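Local coordinates for pyridoxal kinase (Lactobacillus plantarum, PDB 3H74), which probably catalyses the ATP-dependent phosphorylation of pyridoxal to pyridoxal 5'-phosphate, as a kinase of the ribokinase clan, at residues A[59-62]-A[63-67]; A[126-129]-A[130-133]; A[263-266]-A[267-270]. All blocks are in the same frame, centred on the assembly; numbering follows the deposited sequence. Where two conformers were deposited one is given.

Each contact is local, joining residues three or four apart along one helix. Contact 1 opens helix 61-70, contact 2 lies late in helix 122-131, and contact 3 opens helix 264-274. Contacts 1 and 2 both lean on helix 86-98; their centres are about 20 Å apart. Contact 3 sits across the chain's centre from contact 2, on helices 19-29, 213-226 and 231-251. All three are partly buried. Contact 2 has four buried residues of eight, contact 1 three and contact 3 two. Contact 1 sets aliphatic groups against a buried phenyl ring and an exposed indole. Contact 2 sets selenium against aliphatic branches. The apolar part of contact 3 is purely aliphatic.

Contact 1 of 3, residues A[59-62]-A[63-67]; sequences TWLP and QVFAH
Trp60 and Val64 make the tightest side-chain contact here. Val64 CG2 sits over one face of the indole, 3.4 Å from the centroid of the six-membered ring and 18° off its normal. This is a CH-pi contact. Trp60 CE2 comes nearest, 3.2 Å from Val64 CG2. Trp60 carries CG anti to its own N (chi1 -179°), which lays the indole alongside the next turn. The indole is on the exposed side, with this one face covered by Val64.

Leu61 and Phe65 lie side by side and point the same way. Leu61 CD2 meets the far end of the phenyl ring, 4.0 Å from Phe65 CZ. Both side chains are buried. They reach Leu37 of strand 32-42 and Ile92 of helix 86-98, and the phenyl ring also stacks with Tyr95. Replacing Phe65 with a serine would probably leave Leu61 CD2 and the Tyr95 ring without their partner and open a gap against helix 86-98.

At Thr59 and Gln63 the exposed side is looser and polar. Gln63 reaches back with an extended chain, and its NE2 donates to Thr59 O at 2.9 Å. The N-H points well at the oxygen (164°), and the acceptor lies close to the amide plane. The nitrogen stands above the carbonyl plane of Thr59. This bond helps to set the rotation of the amide.

Val64 N donates to Trp60 O, Phe65 N to Leu61 O and Ala66 N to Pro62 O. Trp60 O also takes a weak bond from Gln63 N. Pro62 has no N-H to give, which suits the first turn of a helix. This is the N-terminal part of an amphipathic helix flanking the central sheet of a ribokinase-like alpha/beta fold.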
loop_
_atom_site.group_PDB
_atom_site.type_symbol
_atom_site.label_atom_id
_atom_site.label_comp_id
_atom_site.label_asym_id
_atom_site.label_seq_id
_atom_site.Cartn_x
_atom_site.Cartn_y
_atom_site.Cartn_z
ATOM N N THR A 59 7.348 9.157 -18.993
ATOM C CA THR A 59 7.152 8.884 -20.423
ATOM C C THR A 59 7.213 7.396 -20.752
ATOM O O THR A 59 6.873 7.002 -21.864
ATOM C CB THR A 59 8.159 9.650 -21.337
ATOM O OG1 THR A 59 9.487 9.160 -21.139
ATOM C CG2 THR A 59 8.118 11.141 -21.075
ATOM N N TRP A 60 7.643 6.577 -19.787
ATOM C CA TRP A 60 7.732 5.130 -19.988
ATOM C C TRP A 60 6.414 4.412 -19.687
ATOM O O TRP A 60 5.990 3.577 -20.484
ATOM C CB TRP A 60 8.892 4.531 -19.179
ATOM C CG TRP A 60 9.076 3.038 -19.350
ATOM C CD1 TRP A 60 9.449 2.364 -20.493
ATOM C CD2 TRP A 60 8.934 2.043 -18.331
ATOM N NE1 TRP A 60 9.535 1.014 -20.240
ATOM C CE2 TRP A 60 9.229 0.790 -18.921
ATOM C CE3 TRP A 60 8.584 2.086 -16.976
ATOM C CZ2 TRP A 60 9.169 -0.411 -18.195
ATOM C CZ3 TRP A 60 8.515 0.891 -16.261
ATOM C CH2 TRP A 60 8.798 -0.335 -16.873
ATOM N N LEU A 61 5.764 4.706 -18.554
ATOM C CA LEU A 61 4.519 4.001 -18.219
ATOM C C LEU A 61 3.463 4.031 -19.332
ATOM O O LEU A 61 2.833 3.011 -19.591
ATOM C CB LEU A 61 3.912 4.457 -16.879
ATOM C CG LEU A 61 4.126 3.492 -15.711
ATOM C CD1 LEU A 61 5.596 3.385 -15.359
ATOM C CD2 LEU A 61 3.309 3.898 -14.487
ATOM N N PRO A 62 3.261 5.195 -19.995
ATOM C CA PRO A 62 2.297 5.163 -21.102
ATOM C C PRO A 62 2.659 4.145 -22.187
ATOM O O PRO A 62 1.774 3.503 -22.751
ATOM C CB PRO A 62 2.340 6.598 -21.648
ATOM C CG PRO A 62 2.844 7.434 -20.517
ATOM C CD PRO A 62 3.804 6.552 -19.784
ATOM N N GLN A 63 3.950 3.998 -22.461
ATOM C CA GLN A 63 4.413 3.016 -23.436
ATOM C C GLN A 63 4.216 1.585 -22.956
ATOM O O GLN A 63 3.896 0.694 -23.737
ATOM C CB GLN A 63 5.878 3.242 -23.745
ATOM C CG GLN A 63 6.220 4.637 -24.229
ATOM C CD GLN A 63 7.680 4.748 -24.565
ATOM O OE1 GLN A 63 8.206 3.972 -25.366
ATOM N NE2 GLN A 63 8.359 5.702 -23.931
ATOM N N VAL A 64 4.450 1.362 -21.663
ATOM C CA VAL A 64 4.189 0.056 -21.052
ATOM C C VAL A 64 2.716 -0.314 -21.212
ATOM O O VAL A 64 2.397 -1.387 -21.707
ATOM C CB VAL A 64 4.568 0.038 -19.549
ATOM C CG1 VAL A 64 4.185 -1.289 -18.908
ATOM C CG2 VAL A 64 6.052 0.286 -19.374
ATOM N N PHE A 65 1.824 0.588 -20.820
ATOM C CA PHE A 65 0.401 0.306 -20.903
ATOM C C PHE A 65 -0.046 0.102 -22.348
ATOM O O PHE A 65 -0.854 -0.784 -22.627
ATOM C CB PHE A 65 -0.415 1.407 -20.233
ATOM C CG PHE A 65 -0.176 1.529 -18.744
ATOM C CD1 PHE A 65 0.027 0.396 -17.948
ATOM C CD2 PHE A 65 -0.168 2.777 -18.139
ATOM C CE1 PHE A 65 0.246 0.512 -16.573
ATOM C CE2 PHE A 65 0.046 2.896 -16.763
ATOM C CZ PHE A 65 0.263 1.755 -15.989
ATOM N N ALA A 66 0.502 0.900 -23.268
ATOM C CA ALA A 66 0.176 0.732 -24.690
ATOM C C ALA A 66 0.630 -0.639 -25.189
ATOM O O ALA A 66 -0.094 -1.330 -25.917
ATOM C CB ALA A 66 0.820 1.828 -25.502
ATOM N N HIS A 67 1.835 -1.047 -24.788
ATOM C CA HIS A 67 2.339 -2.354 -25.179
ATOM C C HIS A 67 1.478 -3.490 -24.615
ATOM O O HIS A 67 1.074 -4.402 -25.344
ATOM C CB HIS A 67 3.801 -2.533 -24.774
ATOM C CG HIS A 67 4.341 -3.875 -25.127
ATOM N ND1 HIS A 67 5.277 -4.541 -24.357
ATOM C CD2 HIS A 67 4.052 -4.695 -26.165
ATOM C CE1 HIS A 67 5.547 -5.704 -24.920
ATOM N NE2 HIS A 67 4.816 -5.824 -26.015
#

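Contact 2 of 3, residues A[126-129]-A[130-133]; sequences AAMR and QLIQ
Met128, a selenomethionine, meets Leu131 and Ile132 from two directions. Its side chain runs obliquely across that of Leu131, with SE 3.9 Å from Leu131 CD2. It stands at about a right angle to Ile132, whose CG2 is 4.2 Å from Met128 SE. The chain of Met128 bends at chi2 (56°), which turns the selenium toward the following turn. Pro108 and Leu110 also touch this side chain.

Ile132 takes a less common rotamer, with CG1 between the backbone N and the carbonyl carbon (chi1 66°). Its CG1 then lies 3.3 Å from Arg129 O, and CG2 is left facing Met128. Met128 and Leu131 lie in the last part of helix 122-131, which packs beside helix 86-98 in the ribokinase-like alpha/beta fold. Leu131 touches Thr93 of that neighbour.

Arg129 leaves the helix in another direction. Its chain is extended from CG to NE, and NE donates to Leu148 O, with a weak bond from NH2 to Leu147 O. Gln130 N bonds to Ala126 O at 3.2 Å. Ile132 N bonds to Met128 O at 2.9 Å. The modelled side chain of Gln130 crowds Ala127 O too closely, so its placement is doubtful.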
loop_
_atom_site.group_PDB
_atom_site.type_symbol
_atom_site.label_atom_id
_atom_site.label_comp_id
_atom_site.label_asym_id
_atom_site.label_seq_id
_atom_site.Cartn_x
_atom_site.Cartn_y
_atom_site.Cartn_z
ATOM N N ALA A 126 -5.806 15.575 -5.470
ATOM C CA ALA A 126 -6.929 15.464 -6.391
ATOM C C ALA A 126 -6.740 14.291 -7.362
ATOM O O ALA A 126 -7.684 13.546 -7.636
ATOM C CB ALA A 126 -7.132 16.770 -7.143
ATOM N N ALA A 127 -5.519 14.121 -7.866
ATOM C CA ALA A 127 -5.222 12.982 -8.729
ATOM C C ALA A 127 -5.428 11.649 -7.992
ATOM O O ALA A 127 -5.943 10.686 -8.562
ATOM C CB ALA A 127 -3.811 13.084 -9.273
HETATM N N MSE A 128 -5.049 11.613 -6.717
HETATM C CA MSE A 128 -5.218 10.416 -5.903
HETATM C C MSE A 128 -6.702 10.092 -5.697
HETATM O O MSE A 128 -7.102 8.929 -5.733
HETATM C CB MSE A 128 -4.524 10.588 -4.559
HETATM C CG MSE A 128 -4.485 9.303 -3.749
HETATM SE SE MSE A 128 -3.654 7.793 -4.673
HETATM C CE MSE A 128 -1.992 8.649 -5.189
ATOM N N ARG A 129 -7.527 11.128 -5.509
ATOM C CA ARG A 129 -8.961 10.912 -5.347
ATOM C C ARG A 129 -9.558 10.268 -6.611
ATOM O O ARG A 129 -10.383 9.484 -6.502
ATOM C CB ARG A 129 -9.694 12.248 -5.041
ATOM C CG ARG A 129 -9.434 12.845 -3.641
ATOM C CD ARG A 129 -10.281 14.091 -3.411
ATOM N NE ARG A 129 -9.933 14.748 -2.187
ATOM C CZ ARG A 129 -9.482 15.964 -2.101
ATOM N NH1 ARG A 129 -9.352 16.711 -3.162
ATOM N NH2 ARG A 129 -9.205 16.457 -0.951
ATOM N N GLN A 130 -9.048 10.608 -7.762
ATOM C CA GLN A 130 -9.487 9.937 -8.996
ATOM C C GLN A 130 -9.030 8.464 -9.073
ATOM O O GLN A 130 -9.757 7.627 -9.403
ATOM C CB GLN A 130 -8.976 10.676 -10.238
ATOM C CG GLN A 130 -7.630 11.262 -9.966
ATOM C CD GLN A 130 -6.637 11.419 -11.167
ATOM O OE1 GLN A 130 -6.744 12.457 -11.905
ATOM N NE2 GLN A 130 -5.679 10.437 -11.329
ATOM N N LEU A 131 -7.779 8.243 -8.721
ATOM C CA LEU A 131 -7.195 6.904 -8.772
ATOM C C LEU A 131 -7.889 5.924 -7.810
ATOM O O LEU A 131 -8.032 4.825 -8.145
ATOM C CB LEU A 131 -5.681 6.985 -8.464
ATOM C CG LEU A 131 -4.919 5.661 -8.374
ATOM C CD1 LEU A 131 -5.047 4.890 -9.698
ATOM C CD2 LEU A 131 -3.456 5.975 -8.085
ATOM N N ILE A 132 -8.299 6.391 -6.642
ATOM C CA ILE A 132 -8.945 5.508 -5.667
ATOM C C ILE A 132 -10.407 5.188 -5.986
ATOM O O ILE A 132 -10.991 4.308 -5.363
ATOM C CB ILE A 132 -8.854 6.057 -4.213
ATOM C CG1 ILE A 132 -9.663 7.355 -4.055
ATOM C CG2 ILE A 132 -7.381 6.177 -3.774
ATOM C CD1 ILE A 132 -9.752 7.867 -2.628
ATOM N N GLN A 133 -10.990 5.902 -6.950
ATOM C CA GLN A 133 -12.445 5.868 -7.162
ATOM C C GLN A 133 -13.019 4.483 -7.482
ATOM O O GLN A 133 -14.171 4.198 -7.140
ATOM C CB GLN A 133 -12.888 6.921 -8.194
ATOM C CG GLN A 133 -12.586 6.594 -9.660
ATOM C CD GLN A 133 -12.436 7.838 -10.544
ATOM O OE1 GLN A 133 -12.687 8.968 -10.114
ATOM N NE2 GLN A 133 -12.002 7.624 -11.785
#

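Contact 3 of 3, residues A[263-266]-A[267-270]; sequences LGDL and LQAI
The first two turns of helix 264-274, the last helix of this ribokinase-like fold, bring Leu266 and Ile270 together on the buried side. The two side chains cross at a slant. Leu266 CG is 4.0 Å from Ile270 CD1, and Leu266 CD1 approaches the same methyl. Leu266 holds CG opposite its backbone N (chi1 177°), which leads its branches toward the neighbouring helices. There it touches Val26 of helix 19-29, Val220 of helix 213-226 and Trp241 of helix 231-251. Ile270 also rests on Trp241, and Ala29 touches it from helix 19-29.

Leu263 and Leu267 meet more loosely, at 4.5 Å from Leu263 CB to Leu267 CG. The backbone joins them more firmly, because Leu267 N donates to Leu263 O at 2.8 Å. The same i to i+4 pattern repeats from Gln268 N to Gly264 O, from Ala269 N to Asp265 O, and from Ile270 N to Leu266 O. Glu248 of helix 231-251 accepts a bond from Asp265 N through its carboxylate, which satisfies an N-H at the start of the helix.

The outer side is polar. In one of its two conformers, Gln268 runs beside Asp265, and a water donates to Gln268 OE1. That water also donates to the backbone of Asp265, not to its carboxylate. It lies 2.8 Å from Asp265 O, which accepts from Ala269 N as well.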
loop_
_atom_site.group_PDB
_atom_site.type_symbol
_atom_site.label_atom_id
_atom_site.label_comp_id
_atom_site.label_asym_id
_atom_site.label_seq_id
_atom_site.Cartn_x
_atom_site.Cartn_y
_atom_site.Cartn_z
ATOM N N LEU A 263 11.849 -9.946 6.101
ATOM C CA LEU A 263 10.822 -10.720 5.408
ATOM C C LEU A 263 10.852 -12.222 5.676
ATOM O O LEU A 263 9.916 -12.917 5.306
ATOM C CB LEU A 263 10.898 -10.475 3.893
ATOM C CG LEU A 263 10.727 -9.021 3.451
ATOM C CD1 LEU A 263 10.975 -8.913 1.959
ATOM C CD2 LEU A 263 9.346 -8.469 3.824
ATOM N N GLY A 264 11.895 -12.725 6.337
ATOM C CA GLY A 264 12.067 -14.170 6.496
ATOM C C GLY A 264 10.935 -14.861 7.232
ATOM O O GLY A 264 10.378 -15.847 6.749
ATOM N N ASP A 265 10.589 -14.364 8.416
ATOM C CA ASP A 265 9.509 -14.973 9.197
ATOM C C ASP A 265 8.184 -14.853 8.449
ATOM O O ASP A 265 7.361 -15.765 8.472
ATOM C CB ASP A 265 9.397 -14.354 10.597
ATOM C CG ASP A 265 10.491 -14.825 11.546
ATOM O OD1 ASP A 265 11.267 -15.731 11.185
ATOM O OD2 ASP A 265 10.566 -14.275 12.668
ATOM N N LEU A 266 8.005 -13.733 7.753
ATOM C CA LEU A 266 6.819 -13.523 6.932
ATOM C C LEU A 266 6.708 -14.550 5.798
ATOM O O LEU A 266 5.655 -15.160 5.581
ATOM C CB LEU A 266 6.801 -12.085 6.407
ATOM C CG LEU A 266 5.667 -11.700 5.455
ATOM C CD1 LEU A 266 4.278 -11.980 6.032
ATOM C CD2 LEU A 266 5.798 -10.249 5.052
ATOM N N LEU A 267 7.809 -14.759 5.082
ATOM C CA LEU A 267 7.812 -15.758 4.010
ATOM C C LEU A 267 7.494 -17.156 4.546
ATOM O O LEU A 267 6.752 -17.916 3.917
ATOM C CB LEU A 267 9.148 -15.752 3.259
ATOM C CG LEU A 267 9.447 -14.473 2.465
ATOM C CD1 LEU A 267 10.819 -14.560 1.842
ATOM C CD2 LEU A 267 8.404 -14.205 1.391
ATOM N N GLN A 268 8.040 -17.473 5.716
ATOM C CA GLN A 268 7.762 -18.738 6.389
ATOM C C GLN A 268 6.278 -18.903 6.738
ATOM O O GLN A 268 5.711 -19.986 6.574
ATOM C CB GLN A 268 8.634 -18.860 7.638
ATOM C CG GLN A 268 8.576 -20.208 8.319
ATOM C CD GLN A 268 9.361 -20.227 9.611
ATOM O OE1 GLN A 268 9.248 -19.318 10.437
ATOM N NE2 GLN A 268 10.159 -21.271 9.798
ATOM N N ALA A 269 5.649 -17.830 7.209
ATOM C CA ALA A 269 4.224 -17.858 7.539
ATOM C C ALA A 269 3.367 -18.005 6.293
ATOM O O ALA A 269 2.367 -18.726 6.308
ATOM C CB ALA A 269 3.817 -16.622 8.326
ATOM N N ILE A 270 3.770 -17.345 5.212
ATOM C CA ILE A 270 3.076 -17.458 3.937
ATOM C C ILE A 270 3.118 -18.902 3.422
ATOM O O ILE A 270 2.091 -19.459 3.017
ATOM C CB ILE A 270 3.680 -16.490 2.902
ATOM C CG1 ILE A 270 3.260 -15.050 3.231
ATOM C CG2 ILE A 270 3.250 -16.895 1.492
ATOM C CD1 ILE A 270 4.110 -13.985 2.577
HETATM O O HOH W 1 7.037 -17.549 10.607
#